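Local atomic coordinates of dihydrocoumarin hydrolase, AncDHCH1 (Pseudomonas sp., PDB entry 6C2C), a protein that probably hydrolyses lactones such as dihydrocoumarin at a two-zinc centre, and belongs with methyl-parathion hydrolase to the metallo-beta-lactamase superfamily. Residues Glu114-His119 with Asp192-Ile197; Ala139-Asp144 with Gly182-Phe187. One frame throughout, in Å; residues are numbered along the deposited sequence. Where two conformers were deposited one is given.

Interaction 1: residues Glu114-His119 with Asp192-Ile197; sequences EIYITH and DLVPGI. With ZN (zinc ion), chain D.
The phenol ring of Tyr116 is where the two beta sheets of the metallo-beta-lactamase sandwich meet here, with Leu193 of the facing sheet laid over one of its faces. Strands 114-116 and 192-194 stay 9.7 Å apart at their axes and run at 142° to each other, so side chains alone make the direct contact. With CG anti to the carbonyl carbon, the Tyr116 ring extends toward the other sheet and slides past the oncoming Leu193. Leu193 CD1 stands over the middle of the ring, 3.7 Å from its centroid, in a CH-pi contact, while Leu193 CB lies near the hydroxyl end. Ile197 adds its CG2 branch obliquely, 3.8 Å from Tyr116 CE2. Leu193 and Val194 both point toward the tyrosine strand because they form a classic beta bulge opposite Ile197, just across a type II turn. Val194 CG1 meets the phenol oxygen and the tip of Glu114. That hydroxyl is itself tied back along its own strand: Tyr116 OH donates to Glu114 OE2 at 2.7 Å, arriving 35° out of the carboxylate plane. A water also donates to Glu114 OE2 and to Leu193 O, linking the sheets and probably helping to stabilise the carboxylate. Beyond this packing the chain leads to the metal: His119 NE2 binds zinc at 2.1 Å, with His121, His205 and Asp226 as further protein ligands. The ring's rotation is steadied from its other nitrogen, where His119 ND1 donates to Thr118 OG1 at 2.9 Å, the oxygen lying in the imidazole plane.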
ATOM      1  N   GLU A 114      -6.640   8.529 -12.958  1.00 11.11           N
ATOM      2  CA  GLU A 114      -5.621   9.167 -12.136  1.00 11.02           C
ATOM      3  C   GLU A 114      -5.100   8.085 -11.222  1.00  9.37           C
ATOM      4  O   GLU A 114      -5.834   7.171 -10.832  1.00 10.00           O
ATOM      5  CB  GLU A 114      -6.159  10.382 -11.340  1.00 12.58           C
ATOM      6  CG  GLU A 114      -6.706  11.452 -12.302  1.00 12.43           C
ATOM      7  CD  GLU A 114      -6.841  12.826 -11.693  1.00 15.39           C
ATOM      8  OE1 GLU A 114      -7.208  13.759 -12.451  1.00 18.01           O
ATOM      9  OE2 GLU A 114      -6.553  13.003 -10.499  1.00 11.95           O
ATOM     10  N   ILE A 115      -3.815   8.209 -10.880  1.00  8.88           N
ATOM     11  CA  ILE A 115      -3.149   7.262  -9.977  1.00  9.02           C
ATOM     12  C   ILE A 115      -2.489   8.110  -8.906  1.00 10.95           C
ATOM     13  O   ILE A 115      -1.752   9.043  -9.223  1.00 11.01           O
ATOM     14  CB  ILE A 115      -2.111   6.407 -10.728  1.00  9.39           C
ATOM     15  CG1 ILE A 115      -2.865   5.527 -11.750  1.00  9.05           C
ATOM     16  CG2 ILE A 115      -1.313   5.567  -9.698  1.00  9.29           C
ATOM     17  CD1 ILE A 115      -1.884   4.755 -12.745  1.00 11.44           C
ATOM     18  N   TYR A 116      -2.772   7.814  -7.638  1.00  8.10           N
ATOM     19  CA  TYR A 116      -2.197   8.560  -6.514  1.00  9.09           C
ATOM     20  C   TYR A 116      -1.221   7.659  -5.771  1.00 10.03           C
ATOM     21  O   TYR A 116      -1.532   6.531  -5.419  1.00 10.63           O
ATOM     22  CB  TYR A 116      -3.280   9.075  -5.550  1.00 12.31           C
ATOM     23  CG  TYR A 116      -4.344   9.921  -6.243  1.00 10.28           C
ATOM     24  CD1 TYR A 116      -4.053  10.696  -7.360  1.00  8.40           C
ATOM     25  CD2 TYR A 116      -5.646   9.882  -5.783  1.00 13.50           C
ATOM     26  CE1 TYR A 116      -5.068  11.488  -8.004  1.00 10.81           C
ATOM     27  CE2 TYR A 116      -6.654  10.660  -6.423  1.00 13.85           C
ATOM     28  CZ  TYR A 116      -6.321  11.390  -7.549  1.00 11.67           C
ATOM     29  OH  TYR A 116      -7.387  12.120  -8.128  1.00 11.77           O
ATOM     30  N   ILE A 117       0.019   8.127  -5.633  1.00  9.93           N
ATOM     31  CA  ILE A 117       1.100   7.336  -5.070  1.00 10.03           C
ATOM     32  C   ILE A 117       1.343   7.787  -3.634  1.00  9.43           C
ATOM     33  O   ILE A 117       1.612   8.977  -3.376  1.00 10.44           O
ATOM     34  CB  ILE A 117       2.356   7.527  -5.930  1.00 10.43           C
ATOM     35  CG1 ILE A 117       2.134   6.987  -7.344  1.00  9.84           C
ATOM     36  CG2 ILE A 117       3.552   6.902  -5.232  1.00 10.79           C
ATOM     37  CD1 ILE A 117       1.777   5.473  -7.346  1.00 11.51           C
ATOM     38  N   THR A 118       1.235   6.860  -2.671  1.00  8.41           N
ATOM     39  CA  THR A 118       1.477   7.280  -1.287  1.00  8.79           C
ATOM     40  C   THR A 118       2.946   7.654  -1.080  1.00  9.64           C
ATOM     41  O   THR A 118       3.243   8.647  -0.426  1.00 11.17           O
ATOM     42  CB  THR A 118       1.073   6.163  -0.299  1.00  9.87           C
ATOM     43  OG1 THR A 118       1.830   4.954  -0.568  1.00 11.32           O
ATOM     44  CG2 THR A 118      -0.447   5.903  -0.342  1.00  9.87           C
ATOM     45  N   HIS A 119       3.851   6.921  -1.716  1.00  9.54           N
ATOM     46  CA  HIS A 119       5.273   7.205  -1.666  1.00 12.12           C
ATOM     47  C   HIS A 119       5.972   6.360  -2.716  1.00 11.22           C
ATOM     48  O   HIS A 119       5.435   5.345  -3.172  1.00 10.74           O
ATOM     49  CB  HIS A 119       5.857   6.922  -0.273  1.00 10.47           C
ATOM     50  CG  HIS A 119       5.812   5.488   0.177  1.00  9.79           C
ATOM     51  ND1 HIS A 119       4.635   4.763   0.310  1.00 10.81           N
ATOM     52  CD2 HIS A 119       6.818   4.657   0.559  1.00 10.39           C
ATOM     53  CE1 HIS A 119       4.918   3.541   0.751  1.00 11.66           C
ATOM     54  NE2 HIS A 119       6.233   3.450   0.949  1.00  9.28           N
ATOM     55  N   ASP A 192      -6.685  19.073  -2.600  1.00 11.57           N
ATOM     56  CA  ASP A 192      -7.911  18.452  -3.086  1.00 13.69           C
ATOM     57  C   ASP A 192      -7.464  17.859  -4.429  1.00 15.02           C
ATOM     58  O   ASP A 192      -6.789  18.541  -5.201  1.00 17.42           O
ATOM     59  CB  ASP A 192      -9.007  19.491  -3.291  1.00 14.23           C
ATOM     60  CG  ASP A 192      -9.591  19.989  -1.983  1.00 18.35           C
ATOM     61  OD1 ASP A 192      -9.195  19.468  -0.918  1.00 20.00           O
ATOM     62  OD2 ASP A 192     -10.446  20.899  -2.019  1.00 27.31           O
ATOM     63  N   LEU A 193      -7.824  16.610  -4.720  1.00 12.91           N
ATOM     64  CA  LEU A 193      -7.370  15.978  -5.943  1.00 13.11           C
ATOM     65  C   LEU A 193      -8.498  15.846  -6.953  1.00 15.01           C
ATOM     66  O   LEU A 193      -8.399  16.362  -8.083  1.00 15.66           O
ATOM     67  CB  LEU A 193      -6.750  14.590  -5.651  1.00 12.14           C
ATOM     68  CG  LEU A 193      -5.522  14.731  -4.735  1.00 12.97           C
ATOM     69  CD1 LEU A 193      -5.005  13.312  -4.373  1.00 14.56           C
ATOM     70  CD2 LEU A 193      -4.409  15.498  -5.444  1.00 15.23           C
ATOM     71  N   VAL A 194      -9.559  15.147  -6.570  1.00 13.66           N
ATOM     72  CA  VAL A 194     -10.807  15.096  -7.339  1.00 13.31           C
ATOM     73  C   VAL A 194     -11.917  15.108  -6.307  1.00 15.99           C
ATOM     74  O   VAL A 194     -11.660  14.867  -5.123  1.00 14.53           O
ATOM     75  CB  VAL A 194     -10.914  13.834  -8.224  1.00 14.21           C
ATOM     76  CG1 VAL A 194      -9.881  13.831  -9.388  1.00 16.97           C
ATOM     77  CG2 VAL A 194     -10.864  12.535  -7.366  1.00 13.52           C
ATOM     78  N   PRO A 195     -13.132  15.471  -6.696  1.00 15.08           N
ATOM     79  CA  PRO A 195     -14.229  15.447  -5.724  1.00 12.47           C
ATOM     80  C   PRO A 195     -14.277  14.100  -5.017  1.00 14.54           C
ATOM     81  O   PRO A 195     -14.290  13.049  -5.665  1.00 16.38           O
ATOM     82  CB  PRO A 195     -15.467  15.705  -6.602  1.00 16.65           C
ATOM     83  CG  PRO A 195     -14.926  16.617  -7.720  1.00 17.13           C
ATOM     84  CD  PRO A 195     -13.557  15.982  -8.016  1.00 16.02           C
ATOM     85  N   GLY A 196     -14.238  14.147  -3.698  1.00 13.55           N
ATOM     86  CA  GLY A 196     -14.258  12.932  -2.896  1.00 16.09           C
ATOM     87  C   GLY A 196     -12.898  12.371  -2.481  1.00 14.68           C
ATOM     88  O   GLY A 196     -12.870  11.435  -1.682  1.00 13.15           O
ATOM     89  N   ILE A 197     -11.778  12.868  -3.025  1.00 11.26           N
ATOM     90  CA  ILE A 197     -10.441  12.337  -2.651  1.00 10.55           C
ATOM     91  C   ILE A 197      -9.468  13.509  -2.447  1.00 11.83           C
ATOM     92  O   ILE A 197      -9.246  14.339  -3.355  1.00 12.24           O
ATOM     93  CB  ILE A 197      -9.873  11.362  -3.702  1.00 12.13           C
ATOM     94  CG1 ILE A 197     -10.926  10.301  -4.051  1.00 14.04           C
ATOM     95  CG2 ILE A 197      -8.614  10.718  -3.157  1.00 12.39           C
ATOM     96  CD1 ILE A 197     -10.415   9.351  -5.145  1.00 12.78           C
TER
HETATM   97 ZN    ZN D 402       7.351   1.920   1.939  1.00 16.15          ZN
HETATM   98  O   HOH W   1      -6.163  15.591  -9.446  1.00 13.39           O
HETATM   99  O   HOH W   2       7.227   0.368   0.876  1.00  8.83           O
HETATM  100  O   HOH W   3       8.507   0.584   3.301  1.00 14.26           O

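Interaction 2: residues Ala139-Asp144 with Gly182-Phe187; sequences AVVRAD and GKFKPF
Lys185 O is gripped by the side chain of Arg142, whose NE donates to it at 2.8 Å in a nearly straight bond (171°), with the Arg142 CA-H close to the same oxygen. A bend at chi3 (67°) turns the guanidinium along the opposing chain, and Arg142 NH2 reaches on to Pro186 O at 2.9 Å. Both oxygens lie in the guanidinium plane, yet each is met from above its own carbonyl plane. The aliphatic chain of Lys185, fully extended, runs beside the arginine and covers one guanidinium face with CG and CD; Phe187 CD2 lies over the opposite face. The cost may be some repulsion, since Lys185 NZ ends 4.4 Å from Arg142 NH1.

The backbones pair in parallel fashion on either side of this grip. Val141 N donates to Lys183 O, Val141 O accepts from Lys185 N at 2.8 Å, and farther along Phe187 N donates to Ala143 O at 3.1 Å. Between them Ala143 N stays 4.1 Å from Lys185 O, and the arginine takes that carbonyl instead. Phe184 brings its ring edge to Val141 CG1 and Ala143 CB. Phe187, with CG between the backbone N and the carbonyl carbon (chi1 54°), lays a face on the Ala143-Asp144 peptide, its CZ 3.5 Å from Asp144 N. Asp144 N-caps helix 145-151 through Lys146 N, and Gly182 closes helix 162-180 in a Schellman motif. The chain thus leaves edge strand 140-142, passes through three helices and returns extended but not as a regular strand, resembling a beta-alpha-beta crossover at the sheet margin of the metallo-beta-lactamase fold.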
ATOM      1  N   ALA A 139      -3.650   7.404 -17.690  1.00 12.20           N
ATOM      2  CA  ALA A 139      -3.688   7.956 -16.338  1.00 11.91           C
ATOM      3  C   ALA A 139      -2.718   9.133 -16.146  1.00 11.86           C
ATOM      4  O   ALA A 139      -1.607   9.165 -16.710  1.00 12.40           O
ATOM      5  CB  ALA A 139      -3.374   6.841 -15.321  1.00 11.68           C
ATOM      6  N   VAL A 140      -3.165  10.094 -15.360  1.00 11.79           N
ATOM      7  CA  VAL A 140      -2.277  11.092 -14.778  1.00 10.38           C
ATOM      8  C   VAL A 140      -1.836  10.575 -13.411  1.00  9.64           C
ATOM      9  O   VAL A 140      -2.679  10.205 -12.588  1.00 12.02           O
ATOM     10  CB  VAL A 140      -3.007  12.418 -14.632  1.00 11.54           C
ATOM     11  CG1 VAL A 140      -2.146  13.472 -13.854  1.00 14.37           C
ATOM     12  CG2 VAL A 140      -3.434  12.985 -15.992  1.00 17.92           C
ATOM     13  N   VAL A 141      -0.512  10.599 -13.140  1.00 11.62           N
ATOM     14  CA  VAL A 141       0.009  10.088 -11.876  1.00 10.11           C
ATOM     15  C   VAL A 141       0.305  11.294 -11.012  1.00 10.64           C
ATOM     16  O   VAL A 141       0.868  12.280 -11.507  1.00 11.45           O
ATOM     17  CB  VAL A 141       1.289   9.262 -12.135  1.00  8.29           C
ATOM     18  CG1 VAL A 141       1.932   8.860 -10.802  1.00 10.71           C
ATOM     19  CG2 VAL A 141       1.007   8.018 -13.007  1.00 11.38           C
ATOM     20  N   ARG A 142      -0.022  11.230  -9.715  1.00 10.67           N
ATOM     21  CA  ARG A 142       0.239  12.332  -8.798  1.00 10.19           C
ATOM     22  C   ARG A 142       0.906  11.792  -7.553  1.00 12.89           C
ATOM     23  O   ARG A 142       0.610  10.681  -7.117  1.00 10.66           O
ATOM     24  CB  ARG A 142      -1.033  13.060  -8.404  1.00 11.16           C
ATOM     25  CG  ARG A 142      -1.901  13.460  -9.624  1.00 10.60           C
ATOM     26  CD  ARG A 142      -2.825  14.613  -9.301  1.00 10.84           C
ATOM     27  NE  ARG A 142      -2.009  15.822  -9.061  1.00 10.78           N
ATOM     28  CZ  ARG A 142      -2.573  16.973  -8.713  1.00 10.41           C
ATOM     29  NH1 ARG A 142      -3.927  17.076  -8.626  1.00 12.45           N
ATOM     30  NH2 ARG A 142      -1.790  18.008  -8.473  1.00 11.67           N
ATOM     31  N   ALA A 143       1.822  12.597  -6.994  1.00  8.80           N
ATOM     32  CA  ALA A 143       2.510  12.274  -5.753  1.00  8.47           C
ATOM     33  C   ALA A 143       3.058  13.582  -5.209  1.00  9.07           C
ATOM     34  O   ALA A 143       3.049  14.611  -5.898  1.00 10.56           O
ATOM     35  CB  ALA A 143       3.663  11.288  -6.001  1.00 14.75           C
ATOM     36  N   ASP A 144       3.474  13.565  -3.957  1.00 11.07           N
ATOM     37  CA  ASP A 144       3.979  14.812  -3.393  1.00 10.11           C
ATOM     38  C   ASP A 144       5.289  15.208  -4.054  1.00 10.36           C
ATOM     39  O   ASP A 144       6.179  14.382  -4.255  1.00 11.76           O
ATOM     40  CB  ASP A 144       4.190  14.651  -1.890  1.00 11.87           C
ATOM     41  CG  ASP A 144       4.391  16.002  -1.195  1.00 12.10           C
ATOM     42  OD1 ASP A 144       5.538  16.470  -1.147  1.00 15.16           O
ATOM     43  OD2 ASP A 144       3.455  16.623  -0.694  1.00 13.75           O
ATOM     44  N   GLY A 182       4.353  14.113 -19.946  1.00 16.17           N
ATOM     45  CA  GLY A 182       3.659  15.216 -19.309  1.00 17.09           C
ATOM     46  C   GLY A 182       2.499  14.774 -18.444  1.00 14.76           C
ATOM     47  O   GLY A 182       1.567  15.565 -18.180  1.00 17.15           O
ATOM     48  N   LYS A 183       2.483  13.503 -18.042  1.00 13.28           N
ATOM     49  CA  LYS A 183       1.371  12.989 -17.250  0.82  9.93           C
ATOM     50  C   LYS A 183       1.766  12.681 -15.806  1.00 11.02           C
ATOM     51  O   LYS A 183       1.073  11.905 -15.131  1.00 11.75           O
ATOM     52  CB  LYS A 183       0.719  11.790 -17.932  0.82 13.37           C
ATOM     53  CG  LYS A 183      -0.378  12.277 -18.945  0.82 16.99           C
ATOM     54  CD  LYS A 183      -0.969  11.159 -19.752  0.82 14.19           C
ATOM     55  CE  LYS A 183       0.063  10.448 -20.710  0.82 15.08           C
ATOM     56  NZ  LYS A 183      -0.677   9.298 -21.366  0.82 15.69           N
ATOM     57  N   PHE A 184       2.831  13.293 -15.293  1.00 11.77           N
ATOM     58  CA  PHE A 184       3.096  13.274 -13.847  1.00 10.24           C
ATOM     59  C   PHE A 184       2.829  14.669 -13.293  1.00 12.35           C
ATOM     60  O   PHE A 184       3.447  15.648 -13.733  1.00 14.60           O
ATOM     61  CB  PHE A 184       4.525  12.854 -13.508  1.00 11.47           C
ATOM     62  CG  PHE A 184       4.777  12.936 -12.021  1.00 12.23           C
ATOM     63  CD1 PHE A 184       4.170  12.024 -11.167  1.00 11.78           C
ATOM     64  CD2 PHE A 184       5.510  13.988 -11.487  1.00 14.69           C
ATOM     65  CE1 PHE A 184       4.348  12.090  -9.769  1.00 12.78           C
ATOM     66  CE2 PHE A 184       5.695  14.120 -10.089  1.00 14.14           C
ATOM     67  CZ  PHE A 184       5.106  13.121  -9.197  1.00 13.38           C
ATOM     68  N   LYS A 185       1.862  14.774 -12.384  1.00 10.30           N
ATOM     69  CA  LYS A 185       1.361  16.054 -11.884  1.00 11.25           C
ATOM     70  C   LYS A 185       1.554  16.093 -10.363  1.00 10.79           C
ATOM     71  O   LYS A 185       0.727  15.540  -9.599  1.00 10.60           O
ATOM     72  CB  LYS A 185      -0.117  16.209 -12.289  1.00 11.56           C
ATOM     73  CG  LYS A 185      -0.656  17.604 -11.911  1.00 13.12           C
ATOM     74  CD  LYS A 185      -2.134  17.739 -12.379  1.00 16.05           C
ATOM     75  CE  LYS A 185      -2.759  19.029 -11.930  1.00 22.82           C
ATOM     76  NZ  LYS A 185      -4.143  19.101 -12.571  1.00 25.54           N
ATOM     77  N   PRO A 186       2.605  16.721  -9.849  1.00 10.86           N
ATOM     78  CA  PRO A 186       2.851  16.697  -8.397  1.00 10.45           C
ATOM     79  C   PRO A 186       1.846  17.582  -7.702  1.00 10.11           C
ATOM     80  O   PRO A 186       1.116  18.386  -8.299  1.00 13.62           O
ATOM     81  CB  PRO A 186       4.272  17.277  -8.220  1.00 11.64           C
ATOM     82  CG  PRO A 186       4.449  18.141  -9.478  1.00 14.95           C
ATOM     83  CD  PRO A 186       3.669  17.431 -10.588  1.00 12.74           C
ATOM     84  N   PHE A 187       1.776  17.387  -6.406  1.00  9.32           N
ATOM     85  CA  PHE A 187       1.101  18.324  -5.507  1.00  9.88           C
ATOM     86  C   PHE A 187       2.033  18.571  -4.337  1.00 12.02           C
ATOM     87  O   PHE A 187       3.056  17.878  -4.155  1.00 10.78           O
ATOM     88  CB  PHE A 187      -0.278  17.772  -5.053  1.00 10.93           C
ATOM     89  CG  PHE A 187      -0.187  16.385  -4.444  1.00  9.70           C
ATOM     90  CD1 PHE A 187       0.202  16.254  -3.093  1.00 12.75           C
ATOM     91  CD2 PHE A 187      -0.452  15.229  -5.192  1.00  9.68           C
ATOM     92  CE1 PHE A 187       0.401  14.968  -2.460  1.00  9.38           C
ATOM     93  CE2 PHE A 187      -0.329  13.954  -4.544  1.00  9.15           C
ATOM     94  CZ  PHE A 187       0.077  13.827  -3.240  1.00  9.67           C
TER
HETATM   95  O   HOH W   4      -0.547   7.690 -18.850  1.00 13.91           O

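Overall arrangement
Strands 114-116 and 140-142 are parallel neighbours in one sheet, bonded through Ile115 N to Val140 O and Arg142 N to Ile115 O, and so the two contacts meet directly. Interaction 1 works across the sandwich: it is buried, largely apolar between sheets, and runs on to the zinc site. Interaction 2 works at the margin of that sheet, where residues 182-187 pair beside its outermost strand, partly buried and dominated by backbone and arginine hydrogen bonds, with two lysines at the protein surface. Leu193 CD2 packs on Arg142 NH1, joining both. In sequence, interaction 2 is nested within the loop that interaction 1 closes.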